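PDB 7OSK: arabinogalactan endo-1,4-beta-galactosidase from Ignisphaera aggregans, which probably hydrolyses beta-1,4-galactosidic linkages within arabinogalactan chains, by means of the glycoside hydrolase family 53 catalytic domain held in this chain. Local coordinates for residues 234-239 with 274-279; 164-169 with 217-222; 91-96 with 119-124; 137-142 with 149-154. One frame throughout, in Å; residues are numbered along the deposited sequence.

Interaction 1 (234-239 with 274-279)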
loop_
_atom_site.group_PDB
_atom_site.type_symbol
_atom_site.label_atom_id
_atom_site.label_comp_id
_atom_site.label_asym_id
_atom_site.label_seq_id
_atom_site.Cartn_x
_atom_site.Cartn_y
_atom_site.Cartn_z
ATOM N N ALA A 234 4.101 -9.089 -4.946
ATOM C CA ALA A 234 3.760 -9.710 -3.670
ATOM C C ALA A 234 4.611 -10.951 -3.407
ATOM O O ALA A 234 4.912 -11.724 -4.321
ATOM C CB ALA A 234 2.286 -10.067 -3.639
ATOM N N GLY A 235 4.988 -11.136 -2.146
ATOM C CA GLY A 235 5.812 -12.261 -1.746
ATOM C C GLY A 235 7.279 -11.892 -1.695
ATOM O O GLY A 235 7.654 -10.760 -2.011
ATOM N N VAL A 236 8.107 -12.848 -1.287
ATOM C CA VAL A 236 9.549 -12.648 -1.236
ATOM C C VAL A 236 10.283 -13.797 -1.932
ATOM O O VAL A 236 11.449 -14.068 -1.648
ATOM C CB VAL A 236 10.050 -12.502 0.224
ATOM C CG1 VAL A 236 9.748 -11.108 0.757
ATOM C CG2 VAL A 236 9.425 -13.566 1.114
ATOM N N LYS A 237 9.591 -14.467 -2.850
ATOM C CA LYS A 237 10.217 -15.493 -3.675
ATOM C C LYS A 237 11.224 -14.827 -4.612
ATOM O O LYS A 237 10.858 -14.308 -5.668
ATOM C CB LYS A 237 9.166 -16.276 -4.473
ATOM C CG LYS A 237 9.148 -17.774 -4.201
ATOM C CD LYS A 237 8.965 -18.561 -5.494
ATOM C CE LYS A 237 8.787 -20.050 -5.233
ATOM N NZ LYS A 237 9.869 -20.871 -5.856
ATOM N N ALA A 238 12.493 -14.842 -4.217
ATOM C CA ALA A 238 13.533 -14.108 -4.935
ATOM C C ALA A 238 13.692 -14.585 -6.377
ATOM O O ALA A 238 13.859 -13.773 -7.287
ATOM C CB ALA A 238 14.860 -14.224 -4.196
ATOM N N ASP A 239 13.635 -15.896 -6.589
ATOM C CA ASP A 239 13.826 -16.456 -7.922
ATOM C C ASP A 239 12.722 -16.008 -8.880
ATOM O O ASP A 239 12.928 -15.968 -10.093
ATOM C CB ASP A 239 13.886 -17.985 -7.866
ATOM C CG ASP A 239 12.684 -18.593 -7.172
ATOM O OD1 ASP A 239 12.155 -17.963 -6.232
ATOM O OD2 ASP A 239 12.268 -19.703 -7.565
ATOM N N ARG A 274 15.288 -10.644 3.939
ATOM C CA ARG A 274 16.667 -10.190 3.782
ATOM C C ARG A 274 17.281 -10.693 2.482
ATOM O O ARG A 274 17.994 -9.962 1.797
ATOM C CB ARG A 274 17.523 -10.654 4.959
ATOM C CG ARG A 274 17.683 -9.624 6.060
ATOM C CD ARG A 274 18.668 -10.095 7.118
ATOM N NE ARG A 274 19.201 -8.981 7.899
ATOM C CZ ARG A 274 18.616 -8.463 8.974
ATOM N NH1 ARG A 274 17.463 -8.949 9.419
ATOM N NH2 ARG A 274 19.187 -7.450 9.608
ATOM N N ASN A 275 17.004 -11.949 2.151
ATOM C CA ASN A 275 17.563 -12.562 0.954
ATOM C C ASN A 275 17.044 -11.894 -0.311
ATOM O O ASN A 275 17.773 -11.765 -1.294
ATOM C CB ASN A 275 17.244 -14.058 0.920
ATOM C CG ASN A 275 17.812 -14.802 2.112
ATOM O OD1 ASN A 275 18.905 -14.492 2.592
ATOM N ND2 ASN A 275 17.071 -15.789 2.598
ATOM N N LEU A 276 15.785 -11.471 -0.285
ATOM C CA LEU A 276 15.195 -10.792 -1.431
ATOM C C LEU A 276 15.853 -9.438 -1.658
ATOM O O LEU A 276 16.204 -9.091 -2.784
ATOM C CB LEU A 276 13.688 -10.603 -1.244
ATOM C CG LEU A 276 12.995 -9.862 -2.394
ATOM C CD1 LEU A 276 13.061 -10.679 -3.680
ATOM C CD2 LEU A 276 11.565 -9.523 -2.041
ATOM N N VAL A 277 16.008 -8.673 -0.583
ATOM C CA VAL A 277 16.534 -7.319 -0.681
ATOM C C VAL A 277 17.937 -7.319 -1.285
ATOM O O VAL A 277 18.191 -6.619 -2.264
ATOM C CB VAL A 277 16.563 -6.623 0.699
ATOM C CG1 VAL A 277 17.245 -5.258 0.607
ATOM C CG2 VAL A 277 15.150 -6.464 1.245
ATOM N N ARG A 278 18.839 -8.107 -0.708
ATOM C CA ARG A 278 20.224 -8.135 -1.170
ATOM C C ARG A 278 20.327 -8.646 -2.608
ATOM O O ARG A 278 21.274 -8.323 -3.323
ATOM C CB ARG A 278 21.087 -8.997 -0.244
ATOM C CG ARG A 278 20.851 -10.493 -0.363
ATOM C CD ARG A 278 21.794 -11.272 0.536
ATOM N NE ARG A 278 21.375 -11.252 1.938
ATOM C CZ ARG A 278 21.804 -10.384 2.851
ATOM N NH1 ARG A 278 22.678 -9.434 2.536
ATOM N NH2 ARG A 278 21.352 -10.472 4.096
ATOM N N THR A 279 19.353 -9.448 -3.024
ATOM C CA THR A 279 19.328 -9.978 -4.382
ATOM C C THR A 279 18.913 -8.894 -5.374
ATOM O O THR A 279 19.325 -8.910 -6.533
ATOM C CB THR A 279 18.362 -11.178 -4.504
ATOM O OG1 THR A 279 18.673 -12.150 -3.499
ATOM C CG2 THR A 279 18.465 -11.826 -5.883
#
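Leu-276 reaches from its helix to the turn at Val-236 and to the first residue of the following helix, Ala-238, and its two methyl groups divide the work. CD2 lies 3.7 Å from CG1 of Val-236, the two side chains crossing at a slant. CD1 approaches the backbone of Ala-238, 3.7 Å from its CA, and is 4.0 Å from Ala-238 CB. CG of Leu-276 stands anti to the backbone N (chi1 179°), which carries the branch point out from its helix toward the turn. The forked end of leucine suits a place that must fill two adjoining spots, while the small Ala-238 lets the backbones approach until its CA is 5.1 Å from that of Leu-276. Ala-238 CB also has Thr-279 OG1 as a looser neighbour, at 4.4 Å.

No hydrogen bond joins the two segments; the turn is shaped by its own backbone and by neighbours. Tyr-241 and Ile-260 also touch Leu-276. Gly-235 has a phi of 96°, a conformation that a side chain would not tolerate, hence glycine; its O accepts a hydrogen bond from Tyr-241 OH. Lys-237 occupies the N-cap of helix 238-250, and its NZ pairs with Asp-239 OD2 at 3.2 Å, on the syn lone pair. On the other segment, Arg-274 bridges Glu-340 and Glu-341, and Arg-278 bridges Glu-341. The contact seats the turn between strand 228-234 and helix 238-250 against the outer helix 270-283, an arrangement belonging to the (beta/alpha)8, or TIM, barrel.

Interaction 2 (164-169 with 217-222)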
loop_
_atom_site.group_PDB
_atom_site.type_symbol
_atom_site.label_atom_id
_atom_site.label_comp_id
_atom_site.label_asym_id
_atom_site.label_seq_id
_atom_site.Cartn_x
_atom_site.Cartn_y
_atom_site.Cartn_z
ATOM N N ALA A 164 -7.495 3.368 -23.227
ATOM C CA ALA A 164 -8.258 3.589 -22.003
ATOM C C ALA A 164 -7.346 3.820 -20.802
ATOM O O ALA A 164 -7.550 4.764 -20.038
ATOM C CB ALA A 164 -9.187 2.415 -21.737
ATOM N N VAL A 165 -6.346 2.959 -20.629
ATOM C CA VAL A 165 -5.426 3.091 -19.503
ATOM C C VAL A 165 -4.648 4.399 -19.588
ATOM O O VAL A 165 -4.371 5.028 -18.566
ATOM C CB VAL A 165 -4.429 1.912 -19.424
ATOM C CG1 VAL A 165 -5.149 0.644 -19.004
ATOM C CG2 VAL A 165 -3.704 1.712 -20.749
ATOM N N TYR A 166 -4.310 4.817 -20.802
ATOM C CA TYR A 166 -3.566 6.055 -20.985
ATOM C C TYR A 166 -4.428 7.261 -20.644
ATOM O O TYR A 166 -4.055 8.083 -19.805
ATOM C CB TYR A 166 -3.048 6.183 -22.418
ATOM C CG TYR A 166 -2.408 7.528 -22.685
ATOM C CD1 TYR A 166 -1.086 7.772 -22.333
ATOM C CD2 TYR A 166 -3.129 8.561 -23.275
ATOM C CE1 TYR A 166 -0.500 9.002 -22.566
ATOM C CE2 TYR A 166 -2.550 9.793 -23.512
ATOM C CZ TYR A 166 -1.236 10.008 -23.155
ATOM O OH TYR A 166 -0.655 11.233 -23.390
ATOM N N ASN A 167 -5.582 7.360 -21.297
ATOM C CA ASN A 167 -6.452 8.519 -21.146
ATOM C C ASN A 167 -7.015 8.653 -19.736
ATOM O O ASN A 167 -7.228 9.763 -19.252
ATOM C CB ASN A 167 -7.601 8.452 -22.148
ATOM C CG ASN A 167 -8.431 9.716 -22.159
ATOM O OD1 ASN A 167 -9.480 9.792 -21.516
ATOM N ND2 ASN A 167 -7.959 10.723 -22.886
ATOM N N TRP A 168 -7.258 7.524 -19.079
ATOM C CA TRP A 168 -7.780 7.546 -17.718
ATOM C C TRP A 168 -6.689 7.953 -16.735
ATOM O O TRP A 168 -6.920 8.781 -15.855
ATOM C CB TRP A 168 -8.356 6.185 -17.324
ATOM C CG TRP A 168 -8.973 6.199 -15.961
ATOM C CD1 TRP A 168 -10.253 6.552 -15.644
ATOM C CD2 TRP A 168 -8.333 5.860 -14.726
ATOM N NE1 TRP A 168 -10.450 6.451 -14.288
ATOM C CE2 TRP A 168 -9.288 6.027 -13.701
ATOM C CE3 TRP A 168 -7.047 5.430 -14.386
ATOM C CZ2 TRP A 168 -8.996 5.778 -12.362
ATOM C CZ3 TRP A 168 -6.760 5.182 -13.055
ATOM C CH2 TRP A 168 -7.730 5.358 -12.060
ATOM N N THR A 169 -5.503 7.370 -16.891
ATOM C CA THR A 169 -4.372 7.689 -16.028
ATOM C C THR A 169 -3.983 9.154 -16.166
ATOM O O THR A 169 -3.690 9.824 -15.175
ATOM C CB THR A 169 -3.146 6.816 -16.352
ATOM O OG1 THR A 169 -3.495 5.433 -16.222
ATOM C CG2 THR A 169 -1.990 7.134 -15.408
ATOM N N ILE A 217 2.358 4.197 -17.922
ATOM C CA ILE A 217 3.567 4.944 -17.604
ATOM C C ILE A 217 3.702 6.169 -18.507
ATOM O O ILE A 217 4.059 7.246 -18.038
ATOM C CB ILE A 217 4.823 4.057 -17.727
ATOM C CG1 ILE A 217 4.762 2.932 -16.694
ATOM C CG2 ILE A 217 6.091 4.878 -17.512
ATOM C CD1 ILE A 217 5.806 1.861 -16.879
ATOM N N SER A 218 3.411 6.010 -19.796
ATOM C CA SER A 218 3.456 7.138 -20.720
ATOM C C SER A 218 2.529 8.248 -20.244
ATOM O O SER A 218 2.837 9.429 -20.391
ATOM C CB SER A 218 3.068 6.709 -22.136
ATOM O OG SER A 218 4.145 6.057 -22.784
ATOM N N ALA A 219 1.398 7.860 -19.664
ATOM C CA ALA A 219 0.427 8.827 -19.173
ATOM C C ALA A 219 0.991 9.611 -17.992
ATOM O O ALA A 219 0.876 10.834 -17.944
ATOM C CB ALA A 219 -0.867 8.130 -18.781
ATOM N N VAL A 220 1.604 8.902 -17.048
ATOM C CA VAL A 220 2.158 9.530 -15.853
ATOM C C VAL A 220 3.202 10.586 -16.207
ATOM O O VAL A 220 3.186 11.695 -15.671
ATOM C CB VAL A 220 2.812 8.493 -14.916
ATOM C CG1 VAL A 220 3.379 9.175 -13.671
ATOM C CG2 VAL A 220 1.814 7.415 -14.529
ATOM N N LYS A 221 4.108 10.227 -17.112
ATOM C CA LYS A 221 5.242 11.081 -17.454
ATOM C C LYS A 221 4.777 12.313 -18.234
ATOM O O LYS A 221 5.396 13.376 -18.157
ATOM C CB LYS A 221 6.283 10.301 -18.269
ATOM C CG LYS A 221 6.601 8.895 -17.738
ATOM C CD LYS A 221 7.795 8.878 -16.801
ATOM C CE LYS A 221 9.113 8.945 -17.561
ATOM N NZ LYS A 221 9.733 7.597 -17.709
ATOM N N ASP A 222 3.686 12.167 -18.982
ATOM C CA ASP A 222 3.129 13.271 -19.762
ATOM C C ASP A 222 2.514 14.332 -18.849
ATOM O O ASP A 222 2.473 15.513 -19.197
ATOM C CB ASP A 222 2.078 12.762 -20.753
ATOM C CG ASP A 222 2.689 12.025 -21.933
ATOM O OD1 ASP A 222 3.864 12.284 -22.268
ATOM O OD2 ASP A 222 1.981 11.189 -22.533
#
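Tyr-166 and Asp-222 supply the polar part of this contact between helices 158-178 and 206-223. The phenol OH donates to Asp-222 OD2 over 2.8 Å, meeting the carboxylate on its anti side and 31° out of its plane. The two side chains cross at about a right angle, with OD2 at the edge of the ring. CG of Tyr-166 is anti to the backbone N (chi1 173°), and the long, rigid ring beyond it spans the groove to the second helix.

The apolar part centres on Ala-219. Its CB lies 3.6 Å from Tyr-166 CD1, and CB of Thr-169 approaches the same methyl at 3.6 Å. Thr-169 CG2 also meets Val-220 CG2 at 3.9 Å. A small alanine suits this position, for the short helix axes come within 8.1 Å at a crossing angle of -26°.

Thr-169 turns its hydroxyl back to its own helix, where OG1 donates to Val-165 O, an oxygen that also accepts Thr-169 N; the same hydroxyl bonds Tyr-137 OH. An alanine at Tyr-166 would probably leave Asp-222 OD2 without its donor from the facing helix and open a gap beside Ala-219.

Chemically, two neighbouring barrel helices meet through methyl groups and one aromatic ring, with a single bond on the solvent-exposed side, where a carboxylate that accepts a phenol proton is likely to be ionised.

Interaction 3 (91-96 with 119-124)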
loop_
_atom_site.group_PDB
_atom_site.type_symbol
_atom_site.label_atom_id
_atom_site.label_comp_id
_atom_site.label_asym_id
_atom_site.label_seq_id
_atom_site.Cartn_x
_atom_site.Cartn_y
_atom_site.Cartn_z
ATOM N N ILE A 91 2.185 8.876 2.845
ATOM C CA ILE A 91 0.825 8.355 2.797
ATOM C C ILE A 91 0.622 7.568 1.508
ATOM O O ILE A 91 0.923 8.057 0.417
ATOM C CB ILE A 91 -0.225 9.490 2.877
ATOM C CG1 ILE A 91 -0.017 10.339 4.136
ATOM C CG2 ILE A 91 -1.639 8.921 2.844
ATOM C CD1 ILE A 91 -0.208 9.583 5.443
ATOM N N ARG A 92 0.110 6.349 1.641
ATOM C CA ARG A 92 -0.192 5.508 0.487
ATOM C C ARG A 92 -1.698 5.328 0.353
ATOM O O ARG A 92 -2.378 4.990 1.318
ATOM C CB ARG A 92 0.499 4.150 0.614
ATOM C CG ARG A 92 0.251 3.200 -0.548
ATOM C CD ARG A 92 1.077 1.931 -0.394
ATOM N NE ARG A 92 0.880 0.995 -1.503
ATOM C CZ ARG A 92 0.032 -0.030 -1.490
ATOM N NH1 ARG A 92 -0.723 -0.273 -0.425
ATOM N NH2 ARG A 92 -0.065 -0.820 -2.549
ATOM N N LEU A 93 -2.211 5.568 -0.851
ATOM C CA LEU A 93 -3.642 5.465 -1.119
ATOM C C LEU A 93 -3.903 4.676 -2.392
ATOM O O LEU A 93 -3.300 4.945 -3.430
ATOM C CB LEU A 93 -4.269 6.857 -1.242
ATOM C CG LEU A 93 -4.209 7.770 -0.016
ATOM C CD1 LEU A 93 -4.657 9.170 -0.391
ATOM C CD2 LEU A 93 -5.061 7.216 1.115
ATOM N N ARG A 94 -4.802 3.700 -2.307
ATOM C CA ARG A 94 -5.245 2.973 -3.490
ATOM C C ARG A 94 -6.388 3.733 -4.147
ATOM O O ARG A 94 -7.113 4.470 -3.481
ATOM C CB ARG A 94 -5.683 1.549 -3.133
ATOM C CG ARG A 94 -6.819 1.471 -2.131
ATOM C CD ARG A 94 -7.290 0.038 -1.935
ATOM N NE ARG A 94 -8.280 -0.071 -0.865
ATOM C CZ ARG A 94 -7.985 -0.201 0.426
ATOM N NH1 ARG A 94 -6.720 -0.237 0.827
ATOM N NH2 ARG A 94 -8.958 -0.293 1.320
ATOM N N VAL A 95 -6.539 3.553 -5.456
ATOM C CA VAL A 95 -7.599 4.214 -6.209
ATOM C C VAL A 95 -8.281 3.226 -7.151
ATOM O O VAL A 95 -7.651 2.677 -8.057
ATOM C CB VAL A 95 -7.053 5.415 -7.027
ATOM C CG1 VAL A 95 -8.149 6.025 -7.895
ATOM C CG2 VAL A 95 -6.466 6.470 -6.103
ATOM N N TRP A 96 -9.572 3.007 -6.919
ATOM C CA TRP A 96 -10.395 2.192 -7.803
ATOM C C TRP A 96 -11.133 3.106 -8.771
ATOM O O TRP A 96 -11.510 4.223 -8.415
ATOM C CB TRP A 96 -11.382 1.343 -6.999
ATOM C CG TRP A 96 -10.722 0.295 -6.148
ATOM C CD1 TRP A 96 -9.655 -0.485 -6.488
ATOM C CD2 TRP A 96 -11.081 -0.079 -4.813
ATOM N NE1 TRP A 96 -9.331 -1.324 -5.450
ATOM C CE2 TRP A 96 -10.193 -1.095 -4.411
ATOM C CE3 TRP A 96 -12.069 0.345 -3.921
ATOM C CZ2 TRP A 96 -10.261 -1.690 -3.154
ATOM C CZ3 TRP A 96 -12.135 -0.252 -2.671
ATOM C CH2 TRP A 96 -11.236 -1.255 -2.301
ATOM N N ASP A 119 -9.008 14.021 -2.243
ATOM C CA ASP A 119 -9.260 15.010 -1.203
ATOM C C ASP A 119 -8.373 14.761 0.009
ATOM O O ASP A 119 -7.937 15.702 0.669
ATOM C CB ASP A 119 -10.729 15.000 -0.778
ATOM C CG ASP A 119 -10.997 15.929 0.391
ATOM O OD1 ASP A 119 -11.103 17.154 0.167
ATOM O OD2 ASP A 119 -11.091 15.435 1.535
ATOM N N PHE A 120 -8.111 13.493 0.300
ATOM C CA PHE A 120 -7.266 13.139 1.434
ATOM C C PHE A 120 -5.800 13.382 1.098
ATOM O O PHE A 120 -5.047 13.919 1.911
ATOM C CB PHE A 120 -7.482 11.679 1.833
ATOM C CG PHE A 120 -6.847 11.314 3.143
ATOM C CD1 PHE A 120 -7.439 11.685 4.339
ATOM C CD2 PHE A 120 -5.662 10.604 3.181
ATOM C CE1 PHE A 120 -6.860 11.354 5.546
ATOM C CE2 PHE A 120 -5.079 10.271 4.387
ATOM C CZ PHE A 120 -5.679 10.645 5.569
ATOM N N ALA A 121 -5.404 12.983 -0.106
ATOM C CA ALA A 121 -4.032 13.162 -0.566
ATOM C C ALA A 121 -3.677 14.642 -0.620
ATOM O O ALA A 121 -2.532 15.023 -0.386
ATOM C CB ALA A 121 -3.841 12.518 -1.929
ATOM N N ALA A 122 -4.668 15.472 -0.935
ATOM C CA ALA A 122 -4.471 16.915 -0.993
ATOM C C ALA A 122 -4.166 17.469 0.393
ATOM O O ALA A 122 -3.258 18.284 0.562
ATOM C CB ALA A 122 -5.702 17.597 -1.577
ATOM N N LYS A 123 -4.928 17.015 1.383
ATOM C CA LYS A 123 -4.751 17.464 2.757
ATOM C C LYS A 123 -3.436 16.951 3.329
ATOM O O LYS A 123 -2.780 17.638 4.113
ATOM C CB LYS A 123 -5.924 17.003 3.623
ATOM C CG LYS A 123 -7.245 17.666 3.267
ATOM C CD LYS A 123 -8.411 17.026 4.004
ATOM C CE LYS A 123 -9.742 17.603 3.545
ATOM N NZ LYS A 123 -10.894 16.904 4.179
ATOM N N ALA A 124 -3.053 15.740 2.931
ATOM C CA ALA A 124 -1.806 15.137 3.385
ATOM C C ALA A 124 -0.601 15.892 2.835
ATOM O O ALA A 124 0.328 16.218 3.576
ATOM C CB ALA A 124 -1.744 13.679 2.977
#
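Ala-124 N donates to Phe-120 O over 2.9 Å, the backbone bond of one helical turn that sets both residues on the side of helix 114-126 facing strand 90-95. On the strand, CG1 of Ile-91 rests 3.9 Å from CB of Ala-124, while its other branch, CG2, lies 4.0 Å from CE2 of Phe-120. A beta-branched isoleucine suits this spot because its arms serve two helix residues at once.

Strand 90-95, helix 114-126 and strand 130-135 form one beta-alpha-beta crossover of the TIM barrel; the short segments 91-95 and 119-124 run at 167° with axes 9.8 Å apart.

Leu-93, two residues on and on the same side of the strand, places CD1 in the plane of the Phe-120 ring, at its edge, 4.0 Å from Phe-120 CD2. The same methyl is 3.8 Å from CB of Ala-121. Both strand side chains cross the phenylalanine at about a right angle. The alternate strand residues, Arg-92 and Arg-94, have their partners away from the helix: Arg-92 forms salt bridges to Asp-55 and Glu-292, Arg-94 to Glu-58. On the helix's exposed side, Lys-123 NZ reaches the syn lone pair of Asp-119 OD2 at 3.0 Å.

Interaction 4 (137-142 with 149-154)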
loop_
_atom_site.group_PDB
_atom_site.type_symbol
_atom_site.label_atom_id
_atom_site.label_comp_id
_atom_site.label_asym_id
_atom_site.label_seq_id
_atom_site.Cartn_x
_atom_site.Cartn_y
_atom_site.Cartn_z
ATOM N N TYR A 137 -6.260 -0.202 -11.160
ATOM C CA TYR A 137 -6.807 -0.393 -12.500
ATOM C C TYR A 137 -7.880 -1.480 -12.466
ATOM O O TYR A 137 -7.910 -2.387 -13.295
ATOM C CB TYR A 137 -5.696 -0.730 -13.498
ATOM C CG TYR A 137 -4.772 0.442 -13.757
ATOM C CD1 TYR A 137 -5.192 1.524 -14.523
ATOM C CD2 TYR A 137 -3.489 0.472 -13.229
ATOM C CE1 TYR A 137 -4.360 2.602 -14.758
ATOM C CE2 TYR A 137 -2.647 1.548 -13.461
ATOM C CZ TYR A 137 -3.088 2.609 -14.225
ATOM O OH TYR A 137 -2.253 3.679 -14.455
ATOM N N SER A 138 -8.755 -1.358 -11.475
ATOM C CA SER A 138 -9.889 -2.248 -11.284
ATOM C C SER A 138 -10.960 -1.451 -10.553
ATOM O O SER A 138 -10.659 -0.410 -9.969
ATOM C CB SER A 138 -9.485 -3.489 -10.488
ATOM O OG SER A 138 -10.600 -4.328 -10.242
ATOM N N ASP A 139 -12.204 -1.919 -10.585
ATOM C CA ASP A 139 -13.279 -1.227 -9.879
ATOM C C ASP A 139 -13.270 -1.595 -8.401
ATOM O O ASP A 139 -13.903 -0.928 -7.588
ATOM C CB ASP A 139 -14.645 -1.552 -10.490
ATOM C CG ASP A 139 -14.940 -0.737 -11.739
ATOM O OD1 ASP A 139 -14.398 0.380 -11.877
ATOM O OD2 ASP A 139 -15.725 -1.211 -12.586
ATOM N N TRP A 140 -12.554 -2.658 -8.050
ATOM C CA TRP A 140 -12.439 -3.050 -6.652
ATOM C C TRP A 140 -11.106 -3.758 -6.400
ATOM O O TRP A 140 -10.151 -3.549 -7.146
ATOM C CB TRP A 140 -13.622 -3.939 -6.256
ATOM C CG TRP A 140 -14.094 -3.749 -4.834
ATOM C CD1 TRP A 140 -14.128 -2.581 -4.124
ATOM C CD2 TRP A 140 -14.597 -4.764 -3.956
ATOM N NE1 TRP A 140 -14.619 -2.807 -2.860
ATOM C CE2 TRP A 140 -14.914 -4.140 -2.732
ATOM C CE3 TRP A 140 -14.808 -6.140 -4.084
ATOM C CZ2 TRP A 140 -15.429 -4.843 -1.646
ATOM C CZ3 TRP A 140 -15.317 -6.837 -3.004
ATOM C CH2 TRP A 140 -15.623 -6.188 -1.802
ATOM N N TRP A 141 -11.045 -4.579 -5.350
ATOM C CA TRP A 141 -9.797 -5.216 -4.919
ATOM C C TRP A 141 -9.053 -5.905 -6.058
ATOM O O TRP A 141 -9.654 -6.605 -6.874
ATOM C CB TRP A 141 -10.066 -6.245 -3.820
ATOM C CG TRP A 141 -10.705 -5.684 -2.594
ATOM C CD1 TRP A 141 -12.017 -5.773 -2.247
ATOM C CD2 TRP A 141 -10.063 -4.950 -1.546
ATOM N NE1 TRP A 141 -12.237 -5.142 -1.048
ATOM C CE2 TRP A 141 -11.051 -4.627 -0.595
ATOM C CE3 TRP A 141 -8.747 -4.538 -1.314
ATOM C CZ2 TRP A 141 -10.768 -3.910 0.563
ATOM C CZ3 TRP A 141 -8.468 -3.826 -0.163
ATOM C CH2 TRP A 141 -9.475 -3.519 0.760
ATOM N N ALA A 142 -7.739 -5.697 -6.096
ATOM C CA ALA A 142 -6.883 -6.359 -7.068
ATOM C C ALA A 142 -5.622 -6.898 -6.399
ATOM O O ALA A 142 -4.979 -6.210 -5.605
ATOM C CB ALA A 142 -6.518 -5.406 -8.195
ATOM N N LYS A 149 -10.789 -6.271 -14.923
ATOM C CA LYS A 149 -10.878 -5.053 -15.715
ATOM C C LYS A 149 -12.104 -4.281 -15.249
ATOM O O LYS A 149 -13.143 -4.887 -14.992
ATOM C CB LYS A 149 -10.976 -5.362 -17.212
ATOM C CG LYS A 149 -9.756 -6.064 -17.782
ATOM C CD LYS A 149 -9.819 -6.182 -19.301
ATOM C CE LYS A 149 -10.917 -7.126 -19.764
ATOM N NZ LYS A 149 -10.908 -7.295 -21.244
ATOM N N PRO A 150 -11.991 -2.948 -15.124
ATOM C CA PRO A 150 -13.161 -2.154 -14.730
ATOM C C PRO A 150 -14.373 -2.437 -15.619
ATOM O O PRO A 150 -14.201 -2.868 -16.760
ATOM C CB PRO A 150 -12.674 -0.711 -14.889
ATOM C CG PRO A 150 -11.199 -0.795 -14.678
ATOM C CD PRO A 150 -10.778 -2.117 -15.246
ATOM N N LYS A 151 -15.574 -2.212 -15.090
ATOM C CA LYS A 151 -16.812 -2.564 -15.783
ATOM C C LYS A 151 -16.894 -1.991 -17.194
ATOM O O LYS A 151 -17.426 -2.634 -18.099
ATOM C CB LYS A 151 -18.020 -2.086 -14.976
ATOM C CG LYS A 151 -18.265 -2.878 -13.701
ATOM C CD LYS A 151 -19.409 -2.293 -12.890
ATOM C CE LYS A 151 -18.940 -1.226 -11.915
ATOM N NZ LYS A 151 -18.438 0.020 -12.556
ATOM N N ALA A 152 -16.360 -0.787 -17.379
ATOM C CA ALA A 152 -16.450 -0.101 -18.663
ATOM C C ALA A 152 -15.321 -0.503 -19.608
ATOM O O ALA A 152 -15.354 -0.178 -20.794
ATOM C CB ALA A 152 -16.444 1.401 -18.451
ATOM N N TRP A 153 -14.324 -1.209 -19.077
ATOM C CA TRP A 153 -13.182 -1.664 -19.871
ATOM C C TRP A 153 -13.314 -3.140 -20.248
ATOM O O TRP A 153 -12.505 -3.668 -21.010
ATOM C CB TRP A 153 -11.875 -1.451 -19.099
ATOM C CG TRP A 153 -11.565 -0.017 -18.776
ATOM C CD1 TRP A 153 -12.363 1.067 -18.992
ATOM C CD2 TRP A 153 -10.362 0.486 -18.176
ATOM N NE1 TRP A 153 -11.735 2.211 -18.563
ATOM C CE2 TRP A 153 -10.506 1.883 -18.059
ATOM C CE3 TRP A 153 -9.178 -0.108 -17.727
ATOM C CZ2 TRP A 153 -9.513 2.694 -17.514
ATOM C CZ3 TRP A 153 -8.195 0.699 -17.184
ATOM C CH2 TRP A 153 -8.369 2.085 -17.083
ATOM N N ALA A 154 -14.342 -3.791 -19.712
ATOM C CA ALA A 154 -14.497 -5.240 -19.807
ATOM C C ALA A 154 -14.506 -5.770 -21.241
ATOM O O ALA A 154 -13.883 -6.794 -21.528
ATOM C CB ALA A 154 -15.772 -5.662 -19.099
HETATM O O HOH W 1 -13.463 -4.333 -11.885
#
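The long loop between strand 130-135 of the TIM barrel and helix 158-178 folds back on itself here, Asp-139 being fastened to Lys-151; loops after the strands lie on the barrel's C-terminal face, where TIM-barrel enzymes have their active sites. Asp-139 OD2 accepts Lys-151 N at 2.7 Å in a nearly straight bond (175° at the hydrogen), and Lys-151 NZ at 3.0 Å as a salt bridge. The two donors come from opposite faces of the carboxylate, 40° and 62° out of its plane. The lysine chain bends at chi3 and chi4, curling its ammonium group back to the acid; that group also bridges Asp-98.

An alanine in place of Asp-139 would probably leave Lys-151 N without its acceptor and the loop's two arms freer to part.

Pro-150, rigid and without an N-H, packs between the Tyr-137 to Ser-138 backbone and the Trp-153 indole: its CD is 3.5 Å from Tyr-137 O, and its CG lies over one indole face, offset toward the rim. Tyr-137, whose hydroxyl is held by Thr-169, brings CD1 to the indole edge, 4.1 Å from Trp-153 CZ3. Ser-138 OG bonds Ser-148 O. A water accepts from Asp-139 N at 3.0 Å.

Along the chain the contacts come in series: interaction 3, then 4, 2 and 1, each within the one eight-stranded barrel. Interactions 2, 3 and 4 form a cluster, their centres 16 to 19 Å apart. Strand 130-135 completes the crossover of interaction 3 and runs into the loop of interaction 4, whose far end enters helix 158-178 of interaction 2. Tyr-137 and Trp-153 tie that loop to this helix, and Trp-96 meets Trp-140 and Trp-141. The cluster thus joins consecutive beta-alpha units through one strand, its loop and the next helix. Interaction 1, its centre 28 to 30 Å from the others and across the chain's centre from interaction 3, closes a separate part of the ring of helices.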